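Long-range contacts in carboxypeptidase Y inhibitor (Saccharomyces cerevisiae, PDB 1WPX), which acts as a specific and potent inhibitor of the serine protease carboxypeptidase Y and belongs to the phosphatidylethanolamine-binding protein family: residues A11-Y16 against S30-G35; V39-S44 against S60-Q65; P161-F166 against F214-T219; L167-P172 against N205-V210. All blocks are in the same frame, centred on the assembly; numbering follows the deposited sequence.

Contact 1. Residues A11-Y16 against S30-G35; sequences ASIDSY and SFQPSG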
# COMPACT_ATOMS: atom_id res chain seq x y z
N ALA B 11 -4.58 0.04 12.84
CA ALA B 11 -4.15 0.94 11.80
C ALA B 11 -4.73 2.33 12.04
O ALA B 11 -4.04 3.34 11.85
CB ALA B 11 -4.60 0.42 10.44
N SER B 12 -5.98 2.39 12.47
CA SER B 12 -6.63 3.67 12.74
C SER B 12 -5.98 4.39 13.91
O SER B 12 -5.70 5.58 13.83
CB SER B 12 -8.12 3.47 13.03
OG SER B 12 -8.84 3.10 11.87
N ILE B 13 -5.76 3.66 15.00
CA ILE B 13 -5.16 4.24 16.19
C ILE B 13 -3.80 4.83 15.84
O ILE B 13 -3.50 5.97 16.20
CB ILE B 13 -4.94 3.18 17.31
CG1 ILE B 13 -6.25 2.45 17.62
CG2 ILE B 13 -4.43 3.87 18.58
CD1 ILE B 13 -7.30 3.32 18.26
N ASP B 14 -2.98 4.05 15.14
CA ASP B 14 -1.65 4.50 14.76
C ASP B 14 -1.69 5.81 14.01
O ASP B 14 -0.89 6.71 14.27
CB ASP B 14 -0.94 3.43 13.93
CG ASP B 14 -0.60 2.20 14.75
OD1 ASP B 14 -0.65 2.29 15.99
OD2 ASP B 14 -0.27 1.15 14.15
N SER B 15 -2.62 5.94 13.07
CA SER B 15 -2.75 7.17 12.31
C SER B 15 -3.13 8.34 13.23
O SER B 15 -2.49 9.40 13.19
CB SER B 15 -3.79 7.00 11.21
OG SER B 15 -3.84 8.14 10.36
N TYR B 16 -4.16 8.16 14.06
CA TYR B 16 -4.63 9.20 14.98
C TYR B 16 -3.50 9.69 15.87
O TYR B 16 -3.41 10.88 16.18
CB TYR B 16 -5.74 8.68 15.88
CG TYR B 16 -6.99 8.20 15.18
CD1 TYR B 16 -7.75 7.16 15.73
CD2 TYR B 16 -7.42 8.77 13.98
CE1 TYR B 16 -8.91 6.69 15.11
CE2 TYR B 16 -8.59 8.32 13.35
CZ TYR B 16 -9.33 7.27 13.92
OH TYR B 16 -10.47 6.79 13.32
N SER B 30 -7.23 6.94 24.79
CA SER B 30 -7.65 5.56 24.98
C SER B 30 -8.75 5.21 23.97
O SER B 30 -9.20 4.07 23.89
CB SER B 30 -8.17 5.35 26.40
OG SER B 30 -9.42 5.99 26.59
N PHE B 31 -9.18 6.21 23.21
CA PHE B 31 -10.23 6.02 22.22
C PHE B 31 -10.02 4.78 21.34
O PHE B 31 -8.93 4.53 20.82
CB PHE B 31 -10.35 7.26 21.34
CG PHE B 31 -11.22 7.06 20.13
CD1 PHE B 31 -10.68 7.17 18.85
CD2 PHE B 31 -12.57 6.75 20.27
CE1 PHE B 31 -11.48 6.97 17.73
CE2 PHE B 31 -13.38 6.55 19.16
CZ PHE B 31 -12.84 6.66 17.88
N GLN B 32 -11.09 4.00 21.20
CA GLN B 32 -11.10 2.79 20.39
C GLN B 32 -12.22 2.93 19.37
O GLN B 32 -13.37 3.11 19.75
CB GLN B 32 -11.37 1.56 21.25
CG GLN B 32 -10.26 1.17 22.21
CD GLN B 32 -9.03 0.65 21.49
OE1 GLN B 32 -8.44 1.35 20.66
NE2 GLN B 32 -8.64 -0.58 21.80
N PRO B 33 -11.89 2.87 18.08
CA PRO B 33 -12.93 2.99 17.04
C PRO B 33 -13.82 1.74 17.04
O PRO B 33 -13.33 0.63 17.24
CB PRO B 33 -12.12 3.10 15.75
CG PRO B 33 -10.80 3.65 16.21
CD PRO B 33 -10.55 2.90 17.48
N SER B 34 -15.12 1.93 16.82
CA SER B 34 -16.05 0.80 16.79
C SER B 34 -16.27 0.36 15.36
O SER B 34 -16.77 -0.73 15.11
CB SER B 34 -17.38 1.19 17.42
OG SER B 34 -17.23 1.40 18.81
N GLY B 35 -15.90 1.22 14.43
CA GLY B 35 -16.04 0.92 13.02
C GLY B 35 -15.15 1.86 12.26
O GLY B 35 -14.28 2.50 12.86
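The N-terminal helix 8-18 of this phosphatidylethanolamine-binding fold lies against the irregular segment that follows helix 21-24 and runs up to strand 35-40, and no hydrogen bond links the two. The helix offers Ser12, Ile13 and Tyr16, residues one and four positions apart along one flank; the loop answers with Phe31, Gln32 and Pro33. Ile13 reaches across with its terminal carbon. With CG1 anti to the carbonyl carbon and CD1 turned out of the extended position toward the loop (chi2 -68°), that CD1 comes to 3.4 Å from Pro33 CD and also rests beside the backbone carbonyl of Phe31. Tyr16 and Pro33 meet tip to tip, Tyr16 CE1 lying 3.7 Å from Pro33 CG, which sits at the edge of the tyrosine ring and near its plane. The same CE1 of Tyr16 is 3.7 Å from Phe31 CE1. These two rings are neither stacked nor set edge to face: their centroids are 6.0 Å apart and their planes are inclined at 40°. Ser12 adds its CB, 4.2 Å from Pro33 CG, while its OG turns back to Phe8 O in the preceding turn of the helix. The tyrosine hydroxyl bypasses the loop altogether and is hydrogen-bonded to Ser212 O, on strand 208-217. Leu22 of helix 21-24 touches both Tyr16 and Phe31 and so joins the cluster. The chemistry therefore implies that the helix is held to this loop by fitted apolar shapes, with the hydroxyls of Ser12 and Tyr16 satisfied outside the interface.

Contact 2. Residues V39-S44 against S60-Q65; sequences VEYSSS and SKPQFQ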
# COMPACT_ATOMS: atom_id res chain seq x y z
N VAL B 39 -15.26 8.23 3.76
CA VAL B 39 -15.73 9.53 3.30
C VAL B 39 -15.13 9.77 1.92
O VAL B 39 -13.97 9.44 1.68
CB VAL B 39 -15.28 10.64 4.27
CG1 VAL B 39 -15.90 11.98 3.86
CG2 VAL B 39 -15.68 10.27 5.70
N GLU B 40 -15.92 10.36 1.03
CA GLU B 40 -15.46 10.65 -0.32
C GLU B 40 -16.16 11.86 -0.93
O GLU B 40 -17.36 12.06 -0.74
CB GLU B 40 -15.70 9.43 -1.20
CG GLU B 40 -15.29 9.63 -2.63
CD GLU B 40 -15.75 8.50 -3.52
OE1 GLU B 40 -16.98 8.30 -3.63
OE2 GLU B 40 -14.88 7.81 -4.09
N TYR B 41 -15.41 12.66 -1.68
CA TYR B 41 -15.96 13.84 -2.34
C TYR B 41 -16.32 13.44 -3.75
O TYR B 41 -17.34 13.87 -4.29
CB TYR B 41 -14.94 14.96 -2.36
CG TYR B 41 -14.79 15.64 -1.02
CD1 TYR B 41 -15.71 16.60 -0.60
CD2 TYR B 41 -13.74 15.31 -0.16
CE1 TYR B 41 -15.59 17.22 0.65
CE2 TYR B 41 -13.62 15.92 1.09
CZ TYR B 41 -14.54 16.87 1.48
OH TYR B 41 -14.41 17.47 2.70
N SER B 42 -15.47 12.61 -4.35
CA SER B 42 -15.67 12.10 -5.70
C SER B 42 -14.74 10.90 -5.88
O SER B 42 -13.79 10.73 -5.12
CB SER B 42 -15.35 13.17 -6.75
OG SER B 42 -13.99 13.52 -6.71
N SER B 43 -15.03 10.07 -6.87
CA SER B 43 -14.22 8.88 -7.12
C SER B 43 -12.72 9.17 -7.10
O SER B 43 -11.92 8.27 -6.84
CB SER B 43 -14.62 8.24 -8.46
OG SER B 43 -14.33 9.09 -9.55
N SER B 44 -12.35 10.42 -7.35
CA SER B 44 -10.94 10.78 -7.36
C SER B 44 -10.55 11.56 -6.11
O SER B 44 -9.39 11.95 -5.95
CB SER B 44 -10.63 11.63 -8.59
OG SER B 44 -11.26 12.90 -8.50
N SER B 60 -17.76 20.82 -2.24
CA SER B 60 -19.12 20.47 -1.85
C SER B 60 -19.14 19.45 -0.72
O SER B 60 -18.09 18.95 -0.32
CB SER B 60 -19.90 19.93 -3.05
OG SER B 60 -19.92 20.88 -4.10
N LYS B 61 -20.32 19.13 -0.21
CA LYS B 61 -20.42 18.16 0.88
C LYS B 61 -20.12 16.75 0.38
O LYS B 61 -20.61 16.33 -0.66
CB LYS B 61 -21.80 18.21 1.53
CG LYS B 61 -21.86 17.41 2.83
CD LYS B 61 -23.08 17.71 3.68
CE LYS B 61 -24.35 17.08 3.12
NZ LYS B 61 -25.49 17.28 4.07
N PRO B 62 -19.30 15.99 1.14
CA PRO B 62 -18.93 14.62 0.78
C PRO B 62 -19.95 13.57 1.20
O PRO B 62 -20.87 13.85 1.96
CB PRO B 62 -17.62 14.44 1.52
CG PRO B 62 -17.88 15.16 2.80
CD PRO B 62 -18.55 16.44 2.33
N GLN B 63 -19.78 12.36 0.67
CA GLN B 63 -20.66 11.24 1.01
C GLN B 63 -20.00 10.43 2.13
O GLN B 63 -18.77 10.42 2.25
CB GLN B 63 -20.86 10.34 -0.21
CG GLN B 63 -21.45 11.05 -1.40
CD GLN B 63 -21.55 10.14 -2.60
OE1 GLN B 63 -22.27 9.13 -2.58
NE2 GLN B 63 -20.81 10.47 -3.66
N PHE B 64 -20.82 9.76 2.93
CA PHE B 64 -20.31 8.98 4.05
C PHE B 64 -20.84 7.55 4.07
O PHE B 64 -21.90 7.26 3.52
CB PHE B 64 -20.69 9.65 5.37
CG PHE B 64 -20.22 11.06 5.49
CD1 PHE B 64 -18.98 11.35 6.06
CD2 PHE B 64 -21.02 12.12 5.05
CE1 PHE B 64 -18.54 12.67 6.20
CE2 PHE B 64 -20.60 13.44 5.19
CZ PHE B 64 -19.35 13.72 5.76
N GLN B 65 -20.08 6.66 4.71
CA GLN B 65 -20.45 5.27 4.86
C GLN B 65 -19.85 4.81 6.17
O GLN B 65 -18.73 5.19 6.51
CB GLN B 65 -19.89 4.38 3.74
CG GLN B 65 -20.20 2.90 3.97
CD GLN B 65 -19.50 1.97 2.99
OE1 GLN B 65 -18.27 1.97 2.90
NE2 GLN B 65 -20.27 1.17 2.26
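Pro62 is laid over one face of the Tyr41 ring, where the chain turns a corner at Tyr41. Pro62 CB stands 3.7 Å from the centroid of the Tyr41 ring, 19° off its normal, a CH-pi contact between side chains lying alongside and pointing the same way. Ser60 O lies at the edge of that ring, 3.2 Å from Tyr41 CE1. The tyrosine hydroxyl pairs with Tyr150 OH. An alanine in place of Tyr41 would lack the ring and hydroxyl, and would probably cost Pro62 its CH-pi partner and Tyr150 this hydrogen bond. Before the corner the strands pair antiparallel: Glu40 N donates to Gln63 O at 3.1 Å, and Gln63 N returns a bond to Glu40 O at 2.8 Å, each in its carbonyl plane. Glu40 and Gln63 point to the face on which a chain of another protein packs. To the other face go Val39 and Phe64, with Val39 CG2 3.5 Å from Phe64 CD1; the Phe64 ring also meets that of Phe166. An antiparallel pair beside a corner, with a classic beta bulge at Tyr41 and Ser42 opposite strand 45-47, marks a change of face in the curled sheet of this phosphatidylethanolamine-binding fold.

Contact 3. Residues P161-F166 against F214-T219; sequences PHRYVF and FFYAET. With SO4 (sulfate ion), chain G.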
# COMPACT_ATOMS: atom_id res chain seq x y z
N PRO B 161 -0.32 23.21 5.71
CA PRO B 161 -1.47 22.31 5.62
C PRO B 161 -2.31 22.31 6.89
O PRO B 161 -1.81 22.62 7.98
CB PRO B 161 -0.81 20.95 5.35
CG PRO B 161 0.47 21.06 6.13
CD PRO B 161 0.94 22.45 5.78
N HIS B 162 -3.58 21.98 6.75
CA HIS B 162 -4.49 21.91 7.89
C HIS B 162 -5.11 20.53 7.96
O HIS B 162 -5.29 19.86 6.94
CB HIS B 162 -5.64 22.92 7.76
CG HIS B 162 -5.22 24.35 7.84
ND1 HIS B 162 -6.14 25.38 7.91
CD2 HIS B 162 -4.00 24.93 7.86
CE1 HIS B 162 -5.50 26.53 7.97
NE2 HIS B 162 -4.20 26.29 7.94
N ARG B 163 -5.46 20.11 9.17
CA ARG B 163 -6.11 18.83 9.37
C ARG B 163 -7.62 19.05 9.30
O ARG B 163 -8.17 19.90 10.01
CB ARG B 163 -5.74 18.24 10.73
CG ARG B 163 -4.35 17.63 10.79
CD ARG B 163 -3.95 17.33 12.22
NE ARG B 163 -3.93 18.54 13.03
CZ ARG B 163 -3.68 18.56 14.33
NH1 ARG B 163 -3.42 17.43 14.98
NH2 ARG B 163 -3.70 19.72 14.99
N TYR B 164 -8.28 18.30 8.43
CA TYR B 164 -9.73 18.38 8.29
C TYR B 164 -10.27 17.05 8.81
O TYR B 164 -10.21 16.03 8.13
CB TYR B 164 -10.08 18.62 6.83
CG TYR B 164 -9.66 20.00 6.41
CD1 TYR B 164 -10.38 21.12 6.83
CD2 TYR B 164 -8.48 20.20 5.69
CE1 TYR B 164 -9.94 22.41 6.55
CE2 TYR B 164 -8.02 21.49 5.40
CZ TYR B 164 -8.76 22.59 5.84
OH TYR B 164 -8.31 23.87 5.61
N VAL B 165 -10.78 17.09 10.04
CA VAL B 165 -11.27 15.89 10.72
C VAL B 165 -12.77 15.61 10.77
O VAL B 165 -13.56 16.42 11.25
CB VAL B 165 -10.74 15.88 12.18
CG1 VAL B 165 -10.97 14.52 12.82
CG2 VAL B 165 -9.26 16.23 12.19
N PHE B 166 -13.16 14.44 10.27
CA PHE B 166 -14.55 14.01 10.29
C PHE B 166 -14.73 13.11 11.52
O PHE B 166 -13.90 12.23 11.78
CB PHE B 166 -14.91 13.21 9.04
CG PHE B 166 -15.00 14.05 7.80
CD1 PHE B 166 -13.96 14.06 6.87
CD2 PHE B 166 -16.13 14.82 7.55
CE1 PHE B 166 -14.05 14.83 5.71
CE2 PHE B 166 -16.23 15.59 6.40
CZ PHE B 166 -15.18 15.60 5.48
N PHE B 214 -9.83 11.52 8.23
CA PHE B 214 -9.36 12.88 8.02
C PHE B 214 -8.45 13.01 6.81
O PHE B 214 -7.95 12.01 6.27
CB PHE B 214 -8.63 13.38 9.27
CG PHE B 214 -7.26 12.80 9.43
CD1 PHE B 214 -6.13 13.59 9.27
CD2 PHE B 214 -7.09 11.44 9.69
CE1 PHE B 214 -4.86 13.05 9.37
CE2 PHE B 214 -5.82 10.89 9.79
CZ PHE B 214 -4.70 11.69 9.63
N PHE B 215 -8.23 14.24 6.38
CA PHE B 215 -7.37 14.50 5.24
C PHE B 215 -6.67 15.84 5.44
O PHE B 215 -6.97 16.58 6.38
CB PHE B 215 -8.19 14.50 3.94
CG PHE B 215 -9.09 15.70 3.75
CD1 PHE B 215 -8.64 16.82 3.06
CD2 PHE B 215 -10.40 15.69 4.22
CE1 PHE B 215 -9.49 17.91 2.83
CE2 PHE B 215 -11.26 16.78 4.00
CZ PHE B 215 -10.81 17.89 3.30
N TYR B 216 -5.71 16.13 4.56
CA TYR B 216 -4.97 17.38 4.63
C TYR B 216 -5.26 18.20 3.38
O TYR B 216 -5.52 17.65 2.30
CB TYR B 216 -3.45 17.14 4.70
CG TYR B 216 -2.91 16.67 6.04
CD1 TYR B 216 -2.77 15.31 6.31
CD2 TYR B 216 -2.49 17.58 7.00
CE1 TYR B 216 -2.22 14.87 7.52
CE2 TYR B 216 -1.94 17.16 8.21
CZ TYR B 216 -1.80 15.80 8.47
OH TYR B 216 -1.26 15.37 9.66
N ALA B 217 -5.22 19.51 3.54
CA ALA B 217 -5.44 20.43 2.44
C ALA B 217 -4.53 21.62 2.72
O ALA B 217 -4.27 21.95 3.88
CB ALA B 217 -6.89 20.87 2.38
N GLU B 218 -4.05 22.25 1.66
CA GLU B 218 -3.15 23.39 1.81
C GLU B 218 -3.32 24.38 0.67
O GLU B 218 -3.71 24.01 -0.44
CB GLU B 218 -1.71 22.88 1.83
CG GLU B 218 -0.71 23.83 2.44
CD GLU B 218 0.71 23.33 2.30
OE1 GLU B 218 1.61 23.90 2.95
OE2 GLU B 218 0.93 22.38 1.52
N THR B 219 -3.04 25.64 0.96
CA THR B 219 -3.11 26.70 -0.05
C THR B 219 -1.71 27.30 -0.13
O THR B 219 -1.22 27.90 0.83
CB THR B 219 -4.12 27.80 0.34
OG1 THR B 219 -5.45 27.28 0.24
CG2 THR B 219 -3.98 29.00 -0.58
S SO4 G . -10.39 26.71 7.51
O1 SO4 G . -11.36 27.80 7.70
O2 SO4 G . -10.65 26.06 6.21
O3 SO4 G . -9.03 27.26 7.53
O4 SO4 G . -10.54 25.73 8.60
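Strands 162-166 and 214-217 run antiparallel with axes 4.9 Å apart, the N-to-C directions 153° from one another, and bond through two hydrogen-bonded pairs, His162 with Ala217 and Tyr164 with Phe215. His162 N to Ala217 O and Tyr164 N to Phe215 O point nearly along the C=O axis, whereas the return bond from Ala217 N to His162 O is weak. Tyr164 CB sits over one face of the Phe215 ring, 3.8 Å from the centroid, in a CH-pi contact; the two rings are nearly parallel but slid apart. Further along the ring, Tyr164 CE2 is 3.3 Å from Ala217 CB, and the Tyr164 hydroxyl donates to O2 of a sulfate, probably from the crystallisation liquor, at 3.3 Å. A leucine in place of Tyr164 would lack the hydroxyl and would probably weaken the hold on the sulfate. His162 presents its ring edge to the same ion, although its ND1 is hydrogen-bonded to Asp96; with His112 and Ala154 N also bonded to the sulfate, the site is consistent with the anion-binding pocket of this family. On the reverse face Arg163 and Tyr216 lie alongside each other, Arg163 CG 3.6 Å from Tyr216 CE2, with guanidinium and ring planes 15° apart. Salt bridges to Asp98 and Asp24 hold the guanidinium. Phe166 CE1 meets the Phe215 ring edge. Strand 90-96 flanks strand 162-170, with Val165 bonded to Thr95 through the backbone; Ile21 of helix 21-24 covers Arg163 and Val165, and Phe166 reaches Leu37 and Val39 of strand 35-40.

Contact 4. Residues L167-P172 against N205-V210; sequences LLYKQP and NNLQLV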
# COMPACT_ATOMS: atom_id res chain seq x y z
N LEU B 167 -15.80 13.33 12.27
CA LEU B 167 -16.09 12.54 13.46
C LEU B 167 -17.56 12.11 13.50
O LEU B 167 -18.46 12.92 13.30
CB LEU B 167 -15.76 13.31 14.74
CG LEU B 167 -14.33 13.84 14.89
CD1 LEU B 167 -14.27 15.26 14.37
CD2 LEU B 167 -13.93 13.82 16.35
N LEU B 168 -17.78 10.82 13.77
CA LEU B 168 -19.13 10.29 13.85
C LEU B 168 -19.50 10.01 15.31
O LEU B 168 -18.81 9.25 15.99
CB LEU B 168 -19.25 9.00 13.03
CG LEU B 168 -20.66 8.38 12.98
CD1 LEU B 168 -21.56 9.29 12.18
CD2 LEU B 168 -20.62 7.00 12.35
N TYR B 169 -20.57 10.63 15.78
CA TYR B 169 -21.01 10.43 17.16
C TYR B 169 -22.38 9.78 17.24
O TYR B 169 -23.24 9.98 16.38
CB TYR B 169 -21.10 11.77 17.90
CG TYR B 169 -19.78 12.43 18.19
CD1 TYR B 169 -19.19 13.30 17.27
CD2 TYR B 169 -19.12 12.21 19.40
CE1 TYR B 169 -17.98 13.93 17.55
CE2 TYR B 169 -17.91 12.83 19.69
CZ TYR B 169 -17.34 13.70 18.76
OH TYR B 169 -16.16 14.34 19.05
N LYS B 170 -22.58 8.98 18.28
CA LYS B 170 -23.87 8.34 18.51
C LYS B 170 -24.57 9.23 19.53
O LYS B 170 -23.98 9.55 20.56
CB LYS B 170 -23.70 6.94 19.10
CG LYS B 170 -25.03 6.31 19.46
CD LYS B 170 -24.86 5.13 20.39
CE LYS B 170 -26.22 4.62 20.87
NZ LYS B 170 -26.10 3.42 21.75
N GLN B 171 -25.80 9.63 19.25
CA GLN B 171 -26.55 10.49 20.17
C GLN B 171 -27.21 9.64 21.25
O GLN B 171 -27.49 8.47 21.02
CB GLN B 171 -27.62 11.28 19.41
CG GLN B 171 -27.05 12.12 18.27
CD GLN B 171 -28.13 12.79 17.43
OE1 GLN B 171 -27.83 13.38 16.39
NE2 GLN B 171 -29.38 12.70 17.87
N PRO B 172 -27.45 10.22 22.44
CA PRO B 172 -28.09 9.48 23.54
C PRO B 172 -29.49 9.11 23.06
O PRO B 172 -30.15 9.90 22.37
CB PRO B 172 -28.14 10.50 24.68
CG PRO B 172 -27.10 11.52 24.32
CD PRO B 172 -27.22 11.63 22.83
N ASN B 205 -22.78 17.50 25.65
CA ASN B 205 -23.99 16.98 25.05
C ASN B 205 -24.07 15.46 25.11
O ASN B 205 -24.90 14.84 24.46
CB ASN B 205 -24.10 17.46 23.60
CG ASN B 205 -24.48 18.92 23.50
OD1 ASN B 205 -25.57 19.31 23.91
ND2 ASN B 205 -23.58 19.74 22.96
N ASN B 206 -23.18 14.86 25.90
CA ASN B 206 -23.17 13.42 26.08
C ASN B 206 -23.14 12.60 24.80
O ASN B 206 -23.82 11.59 24.70
CB ASN B 206 -24.38 13.00 26.90
CG ASN B 206 -24.44 13.70 28.24
OD1 ASN B 206 -25.52 14.03 28.74
ND2 ASN B 206 -23.27 13.93 28.84
N LEU B 207 -22.35 13.03 23.81
CA LEU B 207 -22.26 12.29 22.56
C LEU B 207 -21.17 11.23 22.67
O LEU B 207 -20.16 11.44 23.33
CB LEU B 207 -21.96 13.23 21.39
CG LEU B 207 -22.92 14.41 21.20
CD1 LEU B 207 -22.71 14.99 19.82
CD2 LEU B 207 -24.36 13.96 21.36
N GLN B 208 -21.37 10.09 22.02
CA GLN B 208 -20.40 9.01 22.07
C GLN B 208 -19.66 8.89 20.73
O GLN B 208 -20.27 8.54 19.72
CB GLN B 208 -21.12 7.69 22.37
CG GLN B 208 -20.22 6.57 22.87
CD GLN B 208 -20.90 5.21 22.83
OE1 GLN B 208 -22.06 5.06 23.20
NE2 GLN B 208 -20.16 4.20 22.36
N LEU B 209 -18.36 9.17 20.74
CA LEU B 209 -17.54 9.08 19.53
C LEU B 209 -17.50 7.64 19.05
O LEU B 209 -17.21 6.73 19.82
CB LEU B 209 -16.11 9.53 19.83
CG LEU B 209 -15.34 10.31 18.75
CD1 LEU B 209 -13.85 10.02 18.88
CD2 LEU B 209 -15.84 9.95 17.37
N VAL B 210 -17.78 7.41 17.77
CA VAL B 210 -17.77 6.06 17.23
C VAL B 210 -16.72 5.85 16.14
O VAL B 210 -16.16 4.76 16.03
CB VAL B 210 -19.17 5.67 16.67
CG1 VAL B 210 -19.09 4.39 15.85
CG2 VAL B 210 -20.14 5.46 17.82
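Tyr169 and Leu209 form the heart of this contact, facing each other as a non-hydrogen-bonded pair. Leu209 lays CD2 over the centre of one face of the Tyr169 ring, 4.3 Å from the centroid, a CH-pi contact, while its CG approaches Tyr169 CE2 at 3.7 Å. From a crossing direction, at about a right angle to the tyrosine, Leu207 adds CB at 3.6 Å from Tyr169 CD2. Lys170 and Gln208 extend side by side on the opposite face of the sheet, CG of each anti to its own backbone N. Three backbone bonds fix this register. Lys170 N donates to Gln208 O at 2.8 Å from above the carbonyl plane. Gln208 N returns to Lys170 O at 3.0 Å, in the carbonyl plane and nearly straight. Val210 N binds Leu168 O at 2.8 Å, nearly along the C=O axis. Further along, Pro172 CG lies 3.3 Å from Asn206 O, and Pro172 CD meets Leu207 CD2. A second shell positions the tyrosine: Val198 and Ala202 of helix 198-203 pack on its ring, while Phe31 touches Leu209. Asn206, with positive phi, is the C-prime residue of the Schellman motif that ends that helix and turns the chain into strand 208-217. The whole is a helix-to-strand connection delivering the last strand to the antiparallel sheet of the phosphatidylethanolamine-binding fold.

Contacts 3 and 4 take opposite halves of one strand pair, 162-170 with 208-217, and their centres lie 22 Å apart on either side of the centre of the chain. Contact 2 belongs to the same curled sheet, 14 Å from contact 3 between centres, and the two touch directly: Tyr41 OH lies 3.5 Å from Phe215 CE2, and Phe64 CE1 meets Phe166 CD2. Contact 1 touches strand 208-217 at two places. Ser15 touches Phe214 of contact 3, while Ser34 N and Val210 O, 3.1 Å apart, probably form a hydrogen bond with contact 4. Of the four, contact 3 is the one that reaches the sulfate site.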